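Local coordinates for HDLP (histone deacetylase-like protein) (Aquifex aeolicus, PDB 1C3R), which binds zinc and the hydroxamate inhibitor trichostatin A and, as a member of the histone deacetylase family, probably removes acetyl groups from acetylated substrates, at residues A[3-8]-A[45-50]; A[91-96]-A[136-141]; A[166-171]-A[256-261]. The protein carries 2 engineered substitutions. One frame throughout, in Å; residues are numbered along the deposited sequence.

Contact 1: A[3-8]-A[45-50]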
loop_
_atom_site.group_PDB
_atom_site.type_symbol
_atom_site.label_atom_id
_atom_site.label_comp_id
_atom_site.label_asym_id
_atom_site.label_seq_id
_atom_site.Cartn_x
_atom_site.Cartn_y
_atom_site.Cartn_z
ATOM N N LYS A 3 -25.926 23.104 -23.547
ATOM C CA LYS A 3 -26.539 22.557 -22.337
ATOM C C LYS A 3 -25.568 21.808 -21.439
ATOM O O LYS A 3 -24.593 21.222 -21.905
ATOM C CB LYS A 3 -27.730 21.666 -22.691
ATOM C CG LYS A 3 -28.878 22.442 -23.316
ATOM C CD LYS A 3 -30.137 21.598 -23.445
ATOM C CE LYS A 3 -31.284 22.405 -24.050
ATOM N NZ LYS A 3 -31.620 23.613 -23.246
ATOM N N VAL A 4 -25.857 21.847 -20.141
ATOM C CA VAL A 4 -25.031 21.215 -19.126
ATOM C C VAL A 4 -25.688 19.933 -18.632
ATOM O O VAL A 4 -26.791 19.957 -18.092
ATOM C CB VAL A 4 -24.820 22.182 -17.946
ATOM C CG1 VAL A 4 -23.840 21.589 -16.934
ATOM C CG2 VAL A 4 -24.327 23.519 -18.478
ATOM N N LYS A 5 -25.002 18.814 -18.813
ATOM C CA LYS A 5 -25.537 17.525 -18.405
ATOM C C LYS A 5 -24.663 16.789 -17.398
ATOM O O LYS A 5 -23.459 17.017 -17.313
ATOM C CB LYS A 5 -25.725 16.627 -19.635
ATOM C CG LYS A 5 -26.786 17.089 -20.636
ATOM C CD LYS A 5 -28.186 16.987 -20.049
ATOM C CE LYS A 5 -29.256 17.314 -21.087
ATOM N NZ LYS A 5 -29.128 18.700 -21.613
ATOM N N LEU A 6 -25.299 15.902 -16.640
ATOM C CA LEU A 6 -24.616 15.069 -15.665
ATOM C C LEU A 6 -24.941 13.633 -16.080
ATOM O O LEU A 6 -26.107 13.280 -16.253
ATOM C CB LEU A 6 -25.137 15.357 -14.254
ATOM C CG LEU A 6 -24.475 14.652 -13.055
ATOM C CD1 LEU A 6 -24.769 13.168 -13.083
ATOM C CD2 LEU A 6 -22.986 14.905 -13.071
ATOM N N ILE A 7 -23.913 12.817 -16.272
ATOM C CA ILE A 7 -24.124 11.433 -16.669
ATOM C C ILE A 7 -23.988 10.549 -15.437
ATOM O O ILE A 7 -22.985 10.610 -14.728
ATOM C CB ILE A 7 -23.101 10.985 -17.744
ATOM C CG1 ILE A 7 -23.371 11.689 -19.079
ATOM C CG2 ILE A 7 -23.219 9.493 -17.978
ATOM C CD1 ILE A 7 -23.231 13.187 -19.058
ATOM N N GLY A 8 -25.010 9.743 -15.170
ATOM C CA GLY A 8 -24.962 8.873 -14.012
ATOM C C GLY A 8 -26.217 8.044 -13.831
ATOM O O GLY A 8 -27.132 8.078 -14.656
ATOM N N GLU A 45 -31.482 17.400 -16.608
ATOM C CA GLU A 45 -30.041 17.605 -16.707
ATOM C C GLU A 45 -29.290 16.286 -16.575
ATOM O O GLU A 45 -28.091 16.213 -16.845
ATOM C CB GLU A 45 -29.581 18.543 -15.595
ATOM C CG GLU A 45 -30.206 19.909 -15.645
ATOM C CD GLU A 45 -29.938 20.699 -14.389
ATOM O OE1 GLU A 45 -30.421 20.275 -13.317
ATOM O OE2 GLU A 45 -29.244 21.731 -14.472
ATOM N N LEU A 46 -30.003 15.247 -16.162
ATOM C CA LEU A 46 -29.402 13.940 -15.952
ATOM C C LEU A 46 -29.536 12.958 -17.118
ATOM O O LEU A 46 -30.635 12.707 -17.610
ATOM C CB LEU A 46 -29.996 13.321 -14.690
ATOM C CG LEU A 46 -29.445 11.967 -14.263
ATOM C CD1 LEU A 46 -27.947 12.073 -14.020
ATOM C CD2 LEU A 46 -30.168 11.515 -13.008
ATOM N N ILE A 47 -28.403 12.412 -17.553
ATOM C CA ILE A 47 -28.374 11.438 -18.638
ATOM C C ILE A 47 -28.041 10.076 -18.045
ATOM O O ILE A 47 -26.991 9.906 -17.427
ATOM C CB ILE A 47 -27.303 11.792 -19.682
ATOM C CG1 ILE A 47 -27.685 13.100 -20.385
ATOM C CG2 ILE A 47 -27.149 10.648 -20.688
ATOM C CD1 ILE A 47 -26.689 13.563 -21.427
ATOM N N LYS A 48 -28.933 9.107 -18.231
ATOM C CA LYS A 48 -28.714 7.766 -17.693
ATOM C C LYS A 48 -27.501 7.095 -18.323
ATOM O O LYS A 48 -27.377 7.039 -19.544
ATOM C CB LYS A 48 -29.954 6.899 -17.918
ATOM C CG LYS A 48 -29.834 5.500 -17.342
ATOM C CD LYS A 48 -31.126 4.714 -17.510
ATOM C CE LYS A 48 -31.017 3.330 -16.876
ATOM N NZ LYS A 48 -30.756 3.407 -15.405
ATOM N N SER A 49 -26.600 6.602 -17.479
ATOM C CA SER A 49 -25.386 5.923 -17.928
ATOM C C SER A 49 -25.725 4.676 -18.739
ATOM O O SER A 49 -26.714 4.002 -18.463
ATOM C CB SER A 49 -24.546 5.504 -16.719
ATOM O OG SER A 49 -24.244 6.606 -15.879
ATOM N N ARG A 50 -24.906 4.371 -19.737
ATOM C CA ARG A 50 -25.117 3.176 -20.539
ATOM C C ARG A 50 -23.810 2.404 -20.502
ATOM O O ARG A 50 -22.749 2.997 -20.307
ATOM C CB ARG A 50 -25.446 3.513 -22.001
ATOM C CG ARG A 50 -24.281 4.083 -22.819
ATOM C CD ARG A 50 -24.664 4.199 -24.300
ATOM N NE ARG A 50 -23.641 4.846 -25.125
ATOM C CZ ARG A 50 -22.457 4.320 -25.430
ATOM N NH1 ARG A 50 -22.112 3.113 -24.986
ATOM N NH2 ARG A 50 -21.612 5.010 -26.186
HETATM O O HOH W 1 -27.715 22.201 -16.283
#
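L6 and I47 are joined at the middle of this contact, where the backbone N of I47 donates to L6 O over 2.8 Å in a nearly straight bond (174° at the hydrogen). On one side of that link L6 N donates to E45 O, and on the other G8 N donates to I47 O, so the backbone of 4-8 is pinned to 46-48 at every second residue, the pattern of parallel strands. The tight part lies on the face that carries L6 and L46. Their side chains run side by side and point the same way, and the methyls meet closely, L6 CD1 to L46 CD1 at 3.5 Å. The CG of L46 stands anti to the backbone N (chi1 -177°), which brings L46 CD1 within 3.1 Å of L6 O. Leucine suits L6, since beyond the strand pair it packs on W310 of helix 299-314 and on F124 of strand 122-125. The two strands and helix 28-37 form a beta-alpha-beta crossover at the border of the parallel sheet of this arginase-like alpha/beta fold, 46-48 being an outermost strand. On the other face, I7 and I47 also lie alongside each other but less closely, I7 CG1 to I47 CB at 4.0 Å, and beta-branched residues suit the extended backbone. This edge is more open, K5 and I47 being partly exposed: K5, bent at chi2, lays its methylenes across I47 at about a right angle, with K5 CG 3.6 Å from I47 CD1. At the start of the pair E45 OE1 accepts from D42 N. At the far end glycine suits G8 because a side chain would be crowded by L6 CD1; there S49 N donates to G8 O over 3.2 Å, from above the carbonyl plane, whereas K48 turns outward and forms a salt bridge with D11.

Contact 2: A[91-96]-A[136-141]. With TSN (trichostatin a), chain D.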
loop_
_atom_site.group_PDB
_atom_site.type_symbol
_atom_site.label_atom_id
_atom_site.label_comp_id
_atom_site.label_asym_id
_atom_site.label_seq_id
_atom_site.Cartn_x
_atom_site.Cartn_y
_atom_site.Cartn_z
ATOM N N TYR A 91 -6.448 -8.128 -3.268
ATOM C CA TYR A 91 -7.162 -7.139 -2.465
ATOM C C TYR A 91 -7.314 -5.821 -3.218
ATOM O O TYR A 91 -8.221 -5.039 -2.941
ATOM C CB TYR A 91 -6.410 -6.882 -1.153
ATOM C CG TYR A 91 -5.055 -6.228 -1.343
ATOM C CD1 TYR A 91 -4.941 -4.849 -1.543
ATOM C CD2 TYR A 91 -3.888 -6.994 -1.353
ATOM C CE1 TYR A 91 -3.696 -4.250 -1.748
ATOM C CE2 TYR A 91 -2.640 -6.408 -1.558
ATOM C CZ TYR A 91 -2.551 -5.038 -1.752
ATOM O OH TYR A 91 -1.311 -4.468 -1.928
ATOM N N GLU A 92 -6.427 -5.588 -4.173
ATOM C CA GLU A 92 -6.438 -4.346 -4.929
ATOM C C GLU A 92 -7.546 -4.290 -5.974
ATOM O O GLU A 92 -8.329 -3.343 -6.003
ATOM C CB GLU A 92 -5.083 -4.163 -5.600
ATOM C CG GLU A 92 -4.807 -2.767 -6.103
ATOM C CD GLU A 92 -3.464 -2.671 -6.806
ATOM O OE1 GLU A 92 -3.383 -3.023 -8.001
ATOM O OE2 GLU A 92 -2.480 -2.266 -6.152
ATOM N N ASN A 93 -7.610 -5.316 -6.819
ATOM C CA ASN A 93 -8.594 -5.390 -7.890
ATOM C C ASN A 93 -9.331 -6.721 -7.746
ATOM O O ASN A 93 -9.157 -7.631 -8.553
ATOM C CB ASN A 93 -7.852 -5.331 -9.222
ATOM C CG ASN A 93 -6.793 -4.232 -9.240
ATOM O OD1 ASN A 93 -7.108 -3.054 -9.087
ATOM N ND2 ASN A 93 -5.531 -4.616 -9.409
ATOM N N PRO A 94 -10.162 -6.846 -6.704
ATOM C CA PRO A 94 -10.941 -8.046 -6.391
ATOM C C PRO A 94 -12.096 -8.387 -7.322
ATOM O O PRO A 94 -12.464 -7.615 -8.214
ATOM C CB PRO A 94 -11.441 -7.746 -4.989
ATOM C CG PRO A 94 -11.749 -6.250 -5.116
ATOM C CD PRO A 94 -10.407 -5.814 -5.679
ATOM N N VAL A 95 -12.661 -9.570 -7.096
ATOM C CA VAL A 95 -13.808 -10.036 -7.850
ATOM C C VAL A 95 -15.024 -9.326 -7.273
ATOM O O VAL A 95 -15.147 -9.190 -6.053
ATOM C CB VAL A 95 -14.004 -11.558 -7.683
ATOM C CG1 VAL A 95 -15.328 -11.983 -8.292
ATOM C CG2 VAL A 95 -12.861 -12.297 -8.344
ATOM N N SER A 96 -15.911 -8.858 -8.143
ATOM C CA SER A 96 -17.131 -8.181 -7.710
ATOM C C SER A 96 -17.921 -7.854 -8.964
ATOM O O SER A 96 -17.564 -8.301 -10.049
ATOM C CB SER A 96 -16.807 -6.872 -6.987
ATOM O OG SER A 96 -16.383 -5.885 -7.909
ATOM N N SER A 136 -3.942 -4.610 -20.905
ATOM C CA SER A 136 -4.384 -5.963 -20.582
ATOM C C SER A 136 -4.247 -6.348 -19.114
ATOM O O SER A 136 -4.038 -7.525 -18.806
ATOM C CB SER A 136 -3.585 -6.965 -21.420
ATOM O OG SER A 136 -3.637 -6.631 -22.797
ATOM N N ARG A 137 -4.366 -5.388 -18.204
ATOM C CA ARG A 137 -4.218 -5.734 -16.801
ATOM C C ARG A 137 -4.822 -4.699 -15.860
ATOM O O ARG A 137 -4.741 -3.491 -16.104
ATOM C CB ARG A 137 -2.732 -5.918 -16.481
ATOM C CG ARG A 137 -2.494 -6.847 -15.315
ATOM C CD ARG A 137 -1.035 -6.916 -14.892
ATOM N NE ARG A 137 -0.836 -8.038 -13.977
ATOM C CZ ARG A 137 0.202 -8.176 -13.163
ATOM N NH1 ARG A 137 1.154 -7.253 -13.138
ATOM N NH2 ARG A 137 0.286 -9.238 -12.373
ATOM N N ALA A 138 -5.434 -5.182 -14.784
ATOM C CA ALA A 138 -6.041 -4.301 -13.797
ATOM C C ALA A 138 -4.931 -3.684 -12.964
ATOM O O ALA A 138 -3.869 -4.280 -12.811
ATOM C CB ALA A 138 -6.982 -5.084 -12.906
ATOM N N ASN A 139 -5.183 -2.500 -12.418
ATOM C CA ASN A 139 -4.180 -1.816 -11.615
ATOM C C ASN A 139 -4.788 -0.692 -10.783
ATOM O O ASN A 139 -5.695 0.019 -11.233
ATOM C CB ASN A 139 -3.072 -1.280 -12.537
ATOM C CG ASN A 139 -1.988 -0.529 -11.787
ATOM O OD1 ASN A 139 -1.507 -0.993 -10.763
ATOM N ND2 ASN A 139 -1.583 0.627 -12.313
ATOM N N GLY A 140 -4.299 -0.557 -9.554
ATOM C CA GLY A 140 -4.776 0.481 -8.653
ATOM C C GLY A 140 -6.277 0.651 -8.525
ATOM O O GLY A 140 -6.771 1.778 -8.579
ATOM N N PHE A 141 -7.002 -0.452 -8.341
ATOM C CA PHE A 141 -8.466 -0.422 -8.193
ATOM C C PHE A 141 -9.184 -0.297 -9.537
ATOM O O PHE A 141 -10.411 -0.414 -9.604
ATOM C CB PHE A 141 -8.920 0.766 -7.326
ATOM C CG PHE A 141 -8.313 0.808 -5.947
ATOM C CD1 PHE A 141 -8.454 1.950 -5.165
ATOM C CD2 PHE A 141 -7.623 -0.282 -5.421
ATOM C CE1 PHE A 141 -7.919 2.012 -3.879
ATOM C CE2 PHE A 141 -7.085 -0.233 -4.138
ATOM C CZ PHE A 141 -7.233 0.918 -3.365
HETATM O O1 TSN D . -6.076 7.298 -8.250
HETATM O O2 TSN D . -6.773 6.680 -5.591
HETATM O O3 TSN D . -3.849 3.147 0.181
HETATM N N1 TSN D . -5.371 6.433 -7.408
HETATM N N2 TSN D . -7.413 -2.057 1.608
HETATM C C1 TSN D . -4.899 1.023 -0.032
HETATM C C2 TSN D . -5.178 -0.150 -0.752
HETATM C C3 TSN D . -5.984 -1.174 -0.252
HETATM C C4 TSN D . -6.579 -1.053 1.067
HETATM C C5 TSN D . -6.285 0.141 1.796
HETATM C C6 TSN D . -5.478 1.132 1.267
HETATM C C7 TSN D . -4.052 2.159 -0.510
HETATM C C8 TSN D . -3.444 2.101 -1.943
HETATM C C9 TSN D . -4.016 3.238 -2.760
HETATM C C10 TSN D . -4.382 3.227 -4.079
HETATM C C11 TSN D . -4.922 4.514 -4.583
HETATM C C12 TSN D . -5.416 4.718 -5.826
HETATM C C13 TSN D . -5.934 6.019 -6.226
HETATM C C14 TSN D . -1.904 2.226 -1.839
HETATM C C15 TSN D . -4.266 2.017 -5.001
HETATM C C17 TSN D . -8.059 -1.876 2.925
HETATM C C16 TSN D . -7.719 -3.282 0.880
HETATM O O HOH W 2 -1.286 -3.234 -9.411
#
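A138 touches N93 through its methyl, with A138 CB 3.8 Å from N93 CB; a methyl leaves room for the N93 amide beside it. At N139 the side chain turns away and its amide nitrogen binds D173, while a water sits doubtfully close to N139 OD1 and E92 OE1. G140 follows with positive phi, which glycine accepts readily, and its N makes a weak bond of 3.1 Å to E92 OE1. That same oxygen also takes N93 ND2, through its anti lone pair. F141 N then makes a weak bond to N93 OD1, 2.7 Å long but bent to 128° at the hydrogen. With its CG anti to the carbonyl carbon (chi1 -57°), the F141 ring crosses the E92 side chain at about a right angle, F141 CD2 lying 3.8 Å from E92 CG. One ring face lies against trichostatin A, whose methyl C15 sits 3.5 Å above the ring plane, offset toward the rim, and C2 meets the edge in plane. An alanine here is likely to leave the inhibitor chain without this aromatic wall and the flank of E92 uncovered. F141 is part of the inhibitor pocket, and H21 packs edge-to-face on its ring. Two weak bonds, from G140 N and F141 N, probably steady the backbone that carries the ring. The same ring covers E92 O, which has no partner, at some polar cost.

Contact 3: A[166-171]-A[256-261]. With ZN (zinc ion), chain C; TSN (trichostatin a), chain D.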
loop_
_atom_site.group_PDB
_atom_site.type_symbol
_atom_site.label_atom_id
_atom_site.label_comp_id
_atom_site.label_asym_id
_atom_site.label_seq_id
_atom_site.Cartn_x
_atom_site.Cartn_y
_atom_site.Cartn_z
ATOM N N ASP A 166 -4.894 15.547 -15.429
ATOM C CA ASP A 166 -5.252 14.704 -14.292
ATOM C C ASP A 166 -4.969 15.360 -12.936
ATOM O O ASP A 166 -3.815 15.459 -12.512
ATOM C CB ASP A 166 -4.480 13.383 -14.410
ATOM C CG ASP A 166 -5.031 12.295 -13.508
ATOM O OD1 ASP A 166 -5.057 12.484 -12.272
ATOM O OD2 ASP A 166 -5.443 11.248 -14.048
ATOM N N LEU A 167 -6.021 15.792 -12.249
ATOM C CA LEU A 167 -5.852 16.437 -10.951
ATOM C C LEU A 167 -5.940 15.468 -9.774
ATOM O O LEU A 167 -5.836 15.870 -8.616
ATOM C CB LEU A 167 -6.877 17.564 -10.781
ATOM C CG LEU A 167 -6.789 18.654 -11.861
ATOM C CD1 LEU A 167 -7.675 19.823 -11.461
ATOM C CD2 LEU A 167 -5.351 19.129 -12.023
ATOM N N ASP A 168 -6.134 14.190 -10.077
ATOM C CA ASP A 168 -6.203 13.154 -9.050
ATOM C C ASP A 168 -4.873 13.205 -8.290
ATOM O O ASP A 168 -3.832 13.464 -8.890
ATOM C CB ASP A 168 -6.357 11.785 -9.726
ATOM C CG ASP A 168 -6.628 10.661 -8.741
ATOM O OD1 ASP A 168 -7.800 10.238 -8.631
ATOM O OD2 ASP A 168 -5.686 10.198 -8.066
ATOM N N ALA A 169 -4.900 12.950 -6.983
ATOM C CA ALA A 169 -3.678 12.966 -6.177
ATOM C C ALA A 169 -2.678 11.859 -6.525
ATOM O O ALA A 169 -1.560 11.849 -6.006
ATOM C CB ALA A 169 -4.029 12.898 -4.681
ATOM N N HIS A 170 -3.071 10.919 -7.381
ATOM C CA HIS A 170 -2.156 9.851 -7.785
ATOM C C HIS A 170 -1.846 9.941 -9.277
ATOM O O HIS A 170 -2.674 10.386 -10.065
ATOM C CB HIS A 170 -2.744 8.470 -7.474
ATOM C CG HIS A 170 -3.101 8.274 -6.036
ATOM N ND1 HIS A 170 -4.321 8.659 -5.543
ATOM C CD2 HIS A 170 -2.343 7.775 -5.026
ATOM C CE1 HIS A 170 -4.284 8.390 -4.252
ATOM N NE2 HIS A 170 -3.105 7.855 -3.887
ATOM N N HIS A 171 -0.657 9.501 -9.659
ATOM C CA HIS A 171 -0.236 9.537 -11.050
ATOM C C HIS A 171 -1.028 8.579 -11.935
ATOM O O HIS A 171 -1.294 7.442 -11.545
ATOM C CB HIS A 171 1.246 9.199 -11.154
ATOM C CG HIS A 171 1.770 9.219 -12.556
ATOM N ND1 HIS A 171 2.323 8.110 -13.162
ATOM C CD2 HIS A 171 1.801 10.207 -13.480
ATOM C CE1 HIS A 171 2.666 8.413 -14.401
ATOM N NE2 HIS A 171 2.360 9.679 -14.619
ATOM N N GLY A 256 -10.571 13.614 -9.607
ATOM C CA GLY A 256 -10.636 12.806 -8.398
ATOM C C GLY A 256 -10.630 13.744 -7.202
ATOM O O GLY A 256 -9.992 14.798 -7.224
ATOM N N THR A 257 -11.338 13.385 -6.148
ATOM C CA THR A 257 -11.386 14.244 -4.982
ATOM C C THR A 257 -10.393 13.810 -3.904
ATOM O O THR A 257 -10.333 14.428 -2.843
ATOM C CB THR A 257 -12.802 14.266 -4.385
ATOM O OG1 THR A 257 -13.174 12.941 -4.004
ATOM C CG2 THR A 257 -13.821 14.769 -5.423
ATOM N N ASP A 258 -9.589 12.779 -4.171
ATOM C CA ASP A 258 -8.651 12.335 -3.135
ATOM C C ASP A 258 -7.565 13.319 -2.682
ATOM O O ASP A 258 -6.906 13.083 -1.666
ATOM C CB ASP A 258 -8.031 10.956 -3.448
ATOM C CG ASP A 258 -7.395 10.866 -4.820
ATOM O OD1 ASP A 258 -7.026 11.907 -5.408
ATOM O OD2 ASP A 258 -7.225 9.725 -5.301
ATOM N N PRO A 259 -7.308 14.399 -3.448
ATOM C CA PRO A 259 -6.287 15.344 -2.976
ATOM C C PRO A 259 -6.779 16.182 -1.770
ATOM O O PRO A 259 -6.009 16.936 -1.174
ATOM C CB PRO A 259 -6.033 16.203 -4.213
ATOM C CG PRO A 259 -7.392 16.236 -4.847
ATOM C CD PRO A 259 -7.732 14.769 -4.811
ATOM N N LEU A 260 -8.055 16.046 -1.415
ATOM C CA LEU A 260 -8.627 16.798 -0.288
ATOM C C LEU A 260 -8.085 16.368 1.089
ATOM O O LEU A 260 -7.779 15.192 1.315
ATOM C CB LEU A 260 -10.156 16.674 -0.302
ATOM C CG LEU A 260 -10.910 17.299 -1.481
ATOM C CD1 LEU A 260 -12.360 16.851 -1.457
ATOM C CD2 LEU A 260 -10.819 18.830 -1.390
ATOM N N LEU A 261 -7.981 17.331 2.004
ATOM C CA LEU A 261 -7.475 17.082 3.353
ATOM C C LEU A 261 -8.097 15.850 4.009
ATOM O O LEU A 261 -7.397 14.963 4.489
ATOM C CB LEU A 261 -7.746 18.294 4.256
ATOM C CG LEU A 261 -7.387 18.104 5.746
ATOM C CD1 LEU A 261 -5.880 17.943 5.891
ATOM C CD2 LEU A 261 -7.861 19.296 6.576
HETATM ZN ZN ZN C . -6.104 8.810 -6.591
HETATM O O1 TSN D . -6.076 7.298 -8.250
HETATM O O2 TSN D . -6.773 6.680 -5.591
HETATM O O3 TSN D . -3.849 3.147 0.181
HETATM N N1 TSN D . -5.371 6.433 -7.408
HETATM N N2 TSN D . -7.413 -2.057 1.608
HETATM C C1 TSN D . -4.899 1.023 -0.032
HETATM C C2 TSN D . -5.178 -0.150 -0.752
HETATM C C3 TSN D . -5.984 -1.174 -0.252
HETATM C C4 TSN D . -6.579 -1.053 1.067
HETATM C C5 TSN D . -6.285 0.141 1.796
HETATM C C6 TSN D . -5.478 1.132 1.267
HETATM C C7 TSN D . -4.052 2.159 -0.510
HETATM C C8 TSN D . -3.444 2.101 -1.943
HETATM C C9 TSN D . -4.016 3.238 -2.760
HETATM C C10 TSN D . -4.382 3.227 -4.079
HETATM C C11 TSN D . -4.922 4.514 -4.583
HETATM C C12 TSN D . -5.416 4.718 -5.826
HETATM C C13 TSN D . -5.934 6.019 -6.226
HETATM C C14 TSN D . -1.904 2.226 -1.839
HETATM C C15 TSN D . -4.266 2.017 -5.001
HETATM C C17 TSN D . -8.059 -1.876 2.925
HETATM C C16 TSN D . -7.719 -3.282 0.880
#
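D168 and D258 bring their carboxylates together across the zinc ion, their planes 84° apart, in the metal site that this family builds from loops at the C-terminal ends of parallel strands, here 162-166 and 250-254 of an arginase-like alpha/beta fold. Each gives one oxygen to the metal: D168 OD2 binds zinc at 2.1 Å and D258 OD2 at 1.9 Å. H170 ND1 is the third protein ligand, 2.1 Å from the zinc; D168 OD2 and D258 OD2 lie at the ring's edge, in its plane. Bound in this way, the zinc probably offsets much of the repulsion between the two acids. Trichostatin A completes five-fold coordination through O1 and O2 of its hydroxamate, and its carbon C13 lies over one face of the H170 ring, 3.1 Å above the plane and offset toward the rim. H170 N donates to the anti lone pair of D168 OD2, an Asx turn that couples these two ligands, and D166 OD1 holds D168 N in another; D166 OD2 goes on to H131. D258 has its CG lodged between the backbone N and the carbonyl carbon (chi1 53°), which sets the carboxylate facing A169. Glycine suits G256, since a CB there would clash with D168 OD1, and small A169 lets P259 pack close, A169 CB to P259 CB being 3.9 Å. The second oxygen of D258 is used too: A169 N donates to D258 OD1 on its syn side, 2.8 Å away and 23° out of the carboxylate plane.

From the N terminus, contact 1 comes first: residues 3-8 are met by 45-50 after a loop holding helix 28-37, closing the crossover at one border of the sheet. Contact 2 then closes a longer excursion, which includes helix 98-118 and strand 122-125, by bringing 136-141 back to 91-96. Contact 3 spans 85 residues and joins the loops after strands 162-166 and 250-254. The three follow one another in series, with no nesting or crossing. Contacts 2 and 3, about 7 Å apart at their nearest atoms, meet through trichostatin A, one flanking its chain and the other binding its zinc-bound end; contact 1 lies apart, 23 Å from contact 3 between centres.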